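Local coordinates for 3-oxo-tetronate kinase (Haemophilus influenzae, PDB 1YZY), which catalyses the ATP-dependent phosphorylation of 3-oxo-tetronate to 3-oxo-tetronate 4-phosphate, at residues R120-G125 / V195-V199; V132-E136 / M147-N151; E301-M305 / F405-Q409. All blocks are in the same frame, centred on the assembly; numbering follows the deposited sequence.

In the fold
Contacts 1 and 2 lie in the sugar-binding N-terminal domain, with centres about 13 Å apart, and both reach the small antiparallel sheet of strands 120-123, 126-129 and 132-133. Contact 2 is nested in the chain between the two segments of contact 1, and the two pack against each other where Asn-124 O lies 4.3 Å from Asn-151 ND2. Contact 3 is on the opposite side of the chain's centre, its centre about 44 Å from that of contact 1 and about 45 Å from that of contact 2. It alone approaches the probable ATP site: the side chain of Phe-405 is about 8 Å from that of Ser-254, whereas contacts 1 and 2 lie away from the residues thought to bind ATP.

Contact 1 of 3, residues R120-G125 / V195-V199; sequences RTIFNG and VVDAV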
loop_
_atom_site.group_PDB
_atom_site.type_symbol
_atom_site.label_atom_id
_atom_site.label_comp_id
_atom_site.label_asym_id
_atom_site.label_seq_id
_atom_site.Cartn_x
_atom_site.Cartn_y
_atom_site.Cartn_z
ATOM N N ARG A 120 -7.880 -14.624 -6.562
ATOM C CA ARG A 120 -8.558 -13.701 -7.466
ATOM C C ARG A 120 -8.351 -14.224 -8.877
ATOM O O ARG A 120 -7.305 -13.995 -9.493
ATOM C CB ARG A 120 -7.993 -12.281 -7.330
ATOM C CG ARG A 120 -8.271 -11.613 -5.984
ATOM C CD ARG A 120 -9.762 -11.401 -5.768
ATOM N NE ARG A 120 -10.061 -10.765 -4.488
ATOM C CZ ARG A 120 -10.266 -11.422 -3.349
ATOM N NH1 ARG A 120 -10.202 -12.745 -3.311
ATOM N NH2 ARG A 120 -10.555 -10.749 -2.246
ATOM N N THR A 121 -9.339 -14.955 -9.376
ATOM C CA THR A 121 -9.264 -15.541 -10.711
ATOM C C THR A 121 -10.307 -15.012 -11.691
ATOM O O THR A 121 -11.400 -14.599 -11.301
ATOM C CB THR A 121 -9.356 -17.071 -10.630
ATOM O OG1 THR A 121 -10.477 -17.449 -9.824
ATOM C CG2 THR A 121 -8.093 -17.645 -10.001
ATOM N N ILE A 122 -9.943 -14.990 -12.969
ATOM C CA ILE A 122 -10.834 -14.512 -14.026
ATOM C C ILE A 122 -11.021 -15.571 -15.109
ATOM O O ILE A 122 -10.075 -15.874 -15.839
ATOM C CB ILE A 122 -10.245 -13.263 -14.745
ATOM C CG1 ILE A 122 -10.036 -12.094 -13.780
ATOM C CG2 ILE A 122 -11.130 -12.841 -15.917
ATOM C CD1 ILE A 122 -9.275 -10.953 -14.427
ATOM N N PHE A 123 -12.208 -16.163 -15.199
ATOM C CA PHE A 123 -12.460 -17.132 -16.263
ATOM C C PHE A 123 -13.653 -16.691 -17.108
ATOM O O PHE A 123 -14.765 -16.521 -16.601
ATOM C CB PHE A 123 -12.673 -18.555 -15.740
ATOM C CG PHE A 123 -12.807 -19.584 -16.844
ATOM C CD1 PHE A 123 -11.731 -19.863 -17.686
ATOM C CD2 PHE A 123 -14.025 -20.224 -17.079
ATOM C CE1 PHE A 123 -11.863 -20.761 -18.755
ATOM C CE2 PHE A 123 -14.165 -21.120 -18.141
ATOM C CZ PHE A 123 -13.081 -21.387 -18.981
ATOM N N ASN A 124 -13.412 -16.567 -18.411
ATOM C CA ASN A 124 -14.421 -16.128 -19.376
ATOM C C ASN A 124 -14.806 -14.689 -19.052
ATOM O O ASN A 124 -15.917 -14.242 -19.342
ATOM C CB ASN A 124 -15.662 -17.040 -19.362
ATOM C CG ASN A 124 -15.667 -18.060 -20.499
ATOM O OD1 ASN A 124 -15.100 -17.833 -21.572
ATOM N ND2 ASN A 124 -16.316 -19.189 -20.263
ATOM N N GLY A 125 -13.853 -13.957 -18.479
ATOM C CA GLY A 125 -14.100 -12.575 -18.122
ATOM C C GLY A 125 -14.847 -12.418 -16.817
ATOM O O GLY A 125 -15.099 -11.294 -16.397
ATOM N N VAL A 195 -10.303 -7.357 -21.198
ATOM C CA VAL A 195 -10.204 -8.159 -19.983
ATOM C C VAL A 195 -9.377 -9.386 -20.410
ATOM O O VAL A 195 -9.441 -9.815 -21.566
ATOM C CB VAL A 195 -11.609 -8.625 -19.492
ATOM C CG1 VAL A 195 -11.495 -9.595 -18.315
ATOM C CG2 VAL A 195 -12.442 -7.426 -19.091
ATOM N N VAL A 196 -8.543 -9.895 -19.513
ATOM C CA VAL A 196 -7.723 -11.053 -19.825
ATOM C C VAL A 196 -7.867 -12.069 -18.694
ATOM O O VAL A 196 -7.748 -11.733 -17.511
ATOM C CB VAL A 196 -6.234 -10.675 -20.024
ATOM C CG1 VAL A 196 -5.428 -11.889 -20.477
ATOM C CG2 VAL A 196 -6.089 -9.564 -21.051
ATOM N N ASP A 197 -8.199 -13.298 -19.071
ATOM C CA ASP A 197 -8.377 -14.384 -18.125
ATOM C C ASP A 197 -7.092 -14.763 -17.388
ATOM O O ASP A 197 -5.981 -14.460 -17.837
ATOM C CB ASP A 197 -8.908 -15.619 -18.857
ATOM C CG ASP A 197 -10.407 -15.587 -19.066
ATOM O OD1 ASP A 197 -11.058 -14.591 -18.692
ATOM O OD2 ASP A 197 -10.939 -16.582 -19.597
ATOM N N ALA A 198 -7.256 -15.474 -16.278
ATOM C CA ALA A 198 -6.131 -15.946 -15.481
ATOM C C ALA A 198 -6.652 -16.776 -14.328
ATOM O O ALA A 198 -7.156 -16.238 -13.346
ATOM C CB ALA A 198 -5.304 -14.777 -14.955
ATOM N N VAL A 199 -6.627 -18.093 -14.489
ATOM C CA VAL A 199 -7.071 -18.995 -13.426
ATOM C C VAL A 199 -5.840 -19.563 -12.724
ATOM O O VAL A 199 -5.946 -20.232 -11.693
ATOM C CB VAL A 199 -7.933 -20.150 -13.977
ATOM C CG1 VAL A 199 -9.299 -19.637 -14.366
ATOM C CG2 VAL A 199 -7.243 -20.807 -15.170
#
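With CG beside its own backbone N (chi1 -82°), the side chain of Asp-197 carries its carboxylate to the end of strand 120-123, where two successive amides meet it. Asn-124 N donates to Asp-197 OD2 at 2.7 Å, on the syn side but 30° out of the carboxylate plane. Gly-125 N bonds to Asp-197 OD1 at 2.9 Å, using the syn lone pair. Next to this grip, Ile-122 and Ala-198 form a single antiparallel hydrogen-bonded bridge. Ala-198 N reaches Ile-122 O at 2.9 Å, and Ile-122 N returns the bond to Ala-198 O at 3.1 Å. Ile-122 has CG2 anti to its backbone N, which places this methyl 4.1 Å from Val-195 CG1, while CD1 extends to Val-196 O. Further along, Phe-123 CB rests 3.8 Å from Val-199 CG1. The bridge joins the edge of the 120-123 sheet to the chain leaving strand 193-196 of the parallel sheet. Asp-197 OD2 also accepts from Tyr-169 N, at helix 169-172. Three backbone N-H groups thus converge on one buried carboxylate, an environment that would probably stabilise its negative charge and that restricts rotation of the group.

Contact 2 of 3, residues V132-E136 / M147-N151; sequences VLLSE and MVDAN
Ser-135 and Val-148 bring the two backbones closest, CA to CA 4.4 Å, as the 3-10 turn 134-136 passes an irregular chain with no hydrogen bond between the segments. Ser-135 CA makes a CA-H...O contact with Met-147 O, 3.5 Å away and nearly straight, with an angle at H of 173°. Ser-135 CB lies 3.3 Å from Val-148 O. Ser-135 OG, standing between the backbone N and carbonyl carbon (chi1 54°), is 3.6 Å from Ala-150 CB. That methyl also receives Leu-133, whose CD2 comes to 3.7 Å from Ala-150 CB, and it faces Leu-134 CB. Leu-134 has CG anti to the backbone N (chi1 173°), which puts Leu-134 CD2 against Met-147 CB at 3.8 Å and Asp-149 O at 3.6 Å. Beyond its CB, the bent chain of Met-147 leads the sulfur away. Asp-149 OD1 accepts from Asn-151 N, two residues on, in an Asx turn, and is salt-bridged to Arg-154. Asn-151 caps helix 152-159 through OD1 and Arg-154 N. Leu-155 of that helix packs on Leu-134 and Met-147, while strand 126-129 lies alongside, its Leu-127 bonded through the backbone to both Leu-134 and Ala-150.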
loop_
_atom_site.group_PDB
_atom_site.type_symbol
_atom_site.label_atom_id
_atom_site.label_comp_id
_atom_site.label_asym_id
_atom_site.label_seq_id
_atom_site.Cartn_x
_atom_site.Cartn_y
_atom_site.Cartn_z
ATOM N N VAL A 132 -15.953 -18.745 -5.249
ATOM C CA VAL A 132 -17.231 -18.260 -5.754
ATOM C C VAL A 132 -17.141 -17.052 -6.673
ATOM O O VAL A 132 -16.135 -16.343 -6.691
ATOM C CB VAL A 132 -18.195 -17.909 -4.585
ATOM C CG1 VAL A 132 -18.489 -19.132 -3.751
ATOM C CG2 VAL A 132 -17.604 -16.810 -3.710
ATOM N N LEU A 133 -18.202 -16.837 -7.448
ATOM C CA LEU A 133 -18.293 -15.701 -8.357
ATOM C C LEU A 133 -18.275 -14.432 -7.506
ATOM O O LEU A 133 -18.706 -14.457 -6.352
ATOM C CB LEU A 133 -19.618 -15.754 -9.124
ATOM C CG LEU A 133 -19.770 -16.748 -10.277
ATOM C CD1 LEU A 133 -21.222 -17.113 -10.477
ATOM C CD2 LEU A 133 -19.177 -16.159 -11.542
ATOM N N LEU A 134 -17.778 -13.336 -8.077
ATOM C CA LEU A 134 -17.733 -12.046 -7.388
ATOM C C LEU A 134 -19.135 -11.705 -6.876
ATOM O O LEU A 134 -19.311 -11.293 -5.734
ATOM C CB LEU A 134 -17.276 -10.962 -8.361
ATOM C CG LEU A 134 -17.325 -9.510 -7.881
ATOM C CD1 LEU A 134 -16.270 -9.279 -6.801
ATOM C CD2 LEU A 134 -17.088 -8.589 -9.070
ATOM N N SER A 135 -20.124 -11.878 -7.748
ATOM C CA SER A 135 -21.519 -11.613 -7.422
ATOM C C SER A 135 -22.089 -12.503 -6.307
ATOM O O SER A 135 -23.192 -12.252 -5.802
ATOM C CB SER A 135 -22.370 -11.749 -8.687
ATOM O OG SER A 135 -22.176 -13.003 -9.324
ATOM N N GLU A 136 -21.357 -13.553 -5.944
ATOM C CA GLU A 136 -21.793 -14.472 -4.897
ATOM C C GLU A 136 -20.987 -14.338 -3.605
ATOM O O GLU A 136 -21.290 -14.992 -2.602
ATOM C CB GLU A 136 -21.696 -15.913 -5.389
ATOM C CG GLU A 136 -22.593 -16.241 -6.555
ATOM C CD GLU A 136 -22.789 -17.731 -6.740
ATOM O OE1 GLU A 136 -22.317 -18.514 -5.894
ATOM O OE2 GLU A 136 -23.438 -18.124 -7.728
ATOM N N MET A 147 -21.172 -5.377 -5.530
ATOM C CA MET A 147 -20.969 -5.982 -6.850
ATOM C C MET A 147 -21.926 -7.157 -7.076
ATOM O O MET A 147 -21.781 -8.218 -6.471
ATOM C CB MET A 147 -19.518 -6.458 -6.984
ATOM C CG MET A 147 -18.458 -5.440 -6.552
ATOM S SD MET A 147 -18.487 -3.873 -7.459
ATOM C CE MET A 147 -17.735 -4.329 -9.018
ATOM N N VAL A 148 -22.909 -6.963 -7.947
ATOM C CA VAL A 148 -23.892 -8.008 -8.227
ATOM C C VAL A 148 -23.706 -8.706 -9.569
ATOM O O VAL A 148 -24.479 -9.594 -9.918
ATOM C CB VAL A 148 -25.337 -7.472 -8.135
ATOM C CG1 VAL A 148 -25.654 -7.082 -6.708
ATOM C CG2 VAL A 148 -25.524 -6.283 -9.065
ATOM N N ASP A 149 -22.709 -8.272 -10.332
ATOM C CA ASP A 149 -22.401 -8.864 -11.629
ATOM C C ASP A 149 -20.934 -9.284 -11.564
ATOM O O ASP A 149 -20.086 -8.514 -11.127
ATOM C CB ASP A 149 -22.613 -7.829 -12.744
ATOM C CG ASP A 149 -22.634 -8.445 -14.150
ATOM O OD1 ASP A 149 -22.392 -9.662 -14.296
ATOM O OD2 ASP A 149 -22.894 -7.701 -15.120
ATOM N N ALA A 150 -20.651 -10.524 -11.950
ATOM C CA ALA A 150 -19.289 -11.044 -11.929
ATOM C C ALA A 150 -18.564 -10.873 -13.262
ATOM O O ALA A 150 -17.357 -11.070 -13.339
ATOM C CB ALA A 150 -19.300 -12.509 -11.514
ATOM N N ASN A 151 -19.300 -10.479 -14.297
ATOM C CA ASN A 151 -18.750 -10.289 -15.643
ATOM C C ASN A 151 -18.069 -8.920 -15.787
ATOM O O ASN A 151 -18.735 -7.881 -15.825
ATOM C CB ASN A 151 -19.876 -10.452 -16.679
ATOM C CG ASN A 151 -19.371 -10.515 -18.108
ATOM O OD1 ASN A 151 -19.114 -9.502 -18.740
ATOM N ND2 ASN A 151 -19.273 -11.718 -18.639
#

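Contact 3 of 3, residues E301-M305 / F405-Q409; sequences EFAPM and FEYAQ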
loop_
_atom_site.group_PDB
_atom_site.type_symbol
_atom_site.label_atom_id
_atom_site.label_comp_id
_atom_site.label_asym_id
_atom_site.label_seq_id
_atom_site.Cartn_x
_atom_site.Cartn_y
_atom_site.Cartn_z
ATOM N N GLU A 301 21.019 -3.030 23.891
ATOM C CA GLU A 301 21.098 -3.836 22.681
ATOM C C GLU A 301 19.869 -3.629 21.803
ATOM O O GLU A 301 19.978 -3.544 20.580
ATOM C CB GLU A 301 21.305 -5.314 23.017
ATOM C CG GLU A 301 20.370 -5.881 24.067
ATOM C CD GLU A 301 20.725 -7.311 24.423
ATOM O OE1 GLU A 301 20.438 -8.217 23.608
ATOM O OE2 GLU A 301 21.311 -7.527 25.506
ATOM N N PHE A 302 18.703 -3.536 22.434
ATOM C CA PHE A 302 17.460 -3.310 21.705
ATOM C C PHE A 302 16.857 -1.944 22.036
ATOM O O PHE A 302 16.892 -1.494 23.185
ATOM C CB PHE A 302 16.461 -4.436 21.981
ATOM C CG PHE A 302 16.808 -5.737 21.297
ATOM C CD1 PHE A 302 17.063 -5.770 19.921
ATOM C CD2 PHE A 302 16.889 -6.927 22.025
ATOM C CE1 PHE A 302 17.394 -6.965 19.282
ATOM C CE2 PHE A 302 17.220 -8.130 21.394
ATOM C CZ PHE A 302 17.473 -8.148 20.021
ATOM N N ALA A 303 16.351 -1.273 21.006
ATOM C CA ALA A 303 15.747 0.047 21.139
ATOM C C ALA A 303 14.723 0.134 22.266
ATOM O O ALA A 303 13.977 -0.816 22.524
ATOM C CB ALA A 303 15.113 0.450 19.836
ATOM N N PRO A 304 14.697 1.273 22.981
ATOM C CA PRO A 304 13.749 1.451 24.081
ATOM C C PRO A 304 12.318 1.606 23.555
ATOM O O PRO A 304 12.089 2.183 22.496
ATOM C CB PRO A 304 14.265 2.717 24.760
ATOM C CG PRO A 304 14.793 3.502 23.629
ATOM C CD PRO A 304 15.551 2.464 22.831
ATOM N N MET A 305 11.352 1.106 24.307
ATOM C CA MET A 305 9.968 1.183 23.878
ATOM C C MET A 305 9.031 1.872 24.875
ATOM O O MET A 305 8.914 1.539 26.060
ATOM C CB MET A 305 9.417 -0.237 23.666
ATOM C CG MET A 305 7.890 -0.326 23.632
ATOM S SD MET A 305 7.256 -1.961 23.250
ATOM C CE MET A 305 7.533 -2.857 24.784
ATOM N N PHE A 405 8.862 -6.798 17.182
ATOM C CA PHE A 405 9.749 -5.694 17.564
ATOM C C PHE A 405 11.237 -5.966 17.498
ATOM O O PHE A 405 11.965 -5.193 16.871
ATOM C CB PHE A 405 9.360 -5.098 18.913
ATOM C CG PHE A 405 8.021 -4.433 18.898
ATOM C CD1 PHE A 405 7.688 -3.549 17.877
ATOM C CD2 PHE A 405 7.073 -4.730 19.865
ATOM C CE1 PHE A 405 6.430 -2.975 17.815
ATOM C CE2 PHE A 405 5.812 -4.162 19.816
ATOM C CZ PHE A 405 5.488 -3.281 18.785
ATOM N N GLU A 406 11.692 -7.050 18.126
ATOM C CA GLU A 406 13.118 -7.381 18.086
ATOM C C GLU A 406 13.554 -7.840 16.694
ATOM O O GLU A 406 14.661 -7.514 16.247
ATOM C CB GLU A 406 13.489 -8.422 19.148
ATOM C CG GLU A 406 12.819 -9.773 19.019
ATOM C CD GLU A 406 13.406 -10.794 19.987
ATOM O OE1 GLU A 406 14.608 -11.131 19.853
ATOM O OE2 GLU A 406 12.669 -11.252 20.891
ATOM N N TYR A 407 12.675 -8.568 16.007
ATOM C CA TYR A 407 12.968 -9.056 14.657
ATOM C C TYR A 407 13.230 -7.911 13.680
ATOM O O TYR A 407 14.189 -7.960 12.902
ATOM C CB TYR A 407 11.836 -9.936 14.117
ATOM C CG TYR A 407 12.166 -10.529 12.770
ATOM C CD1 TYR A 407 13.274 -11.365 12.614
ATOM C CD2 TYR A 407 11.422 -10.203 11.639
ATOM C CE1 TYR A 407 13.639 -11.854 11.366
ATOM C CE2 TYR A 407 11.777 -10.691 10.377
ATOM C CZ TYR A 407 12.892 -11.515 10.249
ATOM O OH TYR A 407 13.275 -11.987 9.011
ATOM N N ALA A 408 12.342 -6.919 13.687
ATOM C CA ALA A 408 12.475 -5.751 12.828
ATOM C C ALA A 408 13.880 -5.156 12.946
ATOM O O ALA A 408 14.444 -4.660 11.968
ATOM C CB ALA A 408 11.440 -4.715 13.214
ATOM N N GLN A 409 14.433 -5.204 14.158
ATOM C CA GLN A 409 15.768 -4.685 14.434
ATOM C C GLN A 409 16.870 -5.693 14.112
ATOM O O GLN A 409 17.947 -5.325 13.635
ATOM C CB GLN A 409 15.872 -4.284 15.900
ATOM C CG GLN A 409 14.793 -3.333 16.335
ATOM C CD GLN A 409 14.944 -2.910 17.770
ATOM O OE1 GLN A 409 14.049 -3.121 18.583
ATOM N NE2 GLN A 409 16.078 -2.291 18.088
#
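Glu-406 CB sits over one face of the Phe-302 ring, 4.2 Å from the ring centroid and 16° off the ring normal, a CH-pi contact displaced toward the CZ and CE1 rim. The ring reaches this position because Phe-302 CG lies beside its backbone N, which swings the end of the side chain toward the helix. Gln-409, one turn further along, brings its terminal amide to the edge of the same ring, the amide and ring planes 73° apart. The same amide group lies beside Ala-303, so Gln-409 fills the angle between Phe-302 and Ala-303. At the other end of the contact, Met-305 SD meets the Phe-405 ring obliquely, a Met-aromatic contact with the sulfur 4.8 Å from the centroid and 33° off the normal; its closest ring atom is Phe-405 CE2, 4.3 Å from SD. Helix 404-410, near the C-terminus, is thereby laid against the loop that runs into strand 305-307 of the nucleotide-binding domain. That strand is parallel to its neighbours 248-252 and 272-274. Helix 257-266 supplies the next shell: Tyr-266 packs on Phe-302 and Met-305, and its OH is hydrogen-bonded to Ala-303 O. The Glu-406 carboxylate has long, weak ion pairs with Lys-265 and Lys-269. Phe-405 packs on Val-250 and Ser-252 of strand 248-252 and on Ile-351 and Ala-353 of strand 349-353, where its side chain is about 8 Å from that of Ser-254, which probably binds ATP.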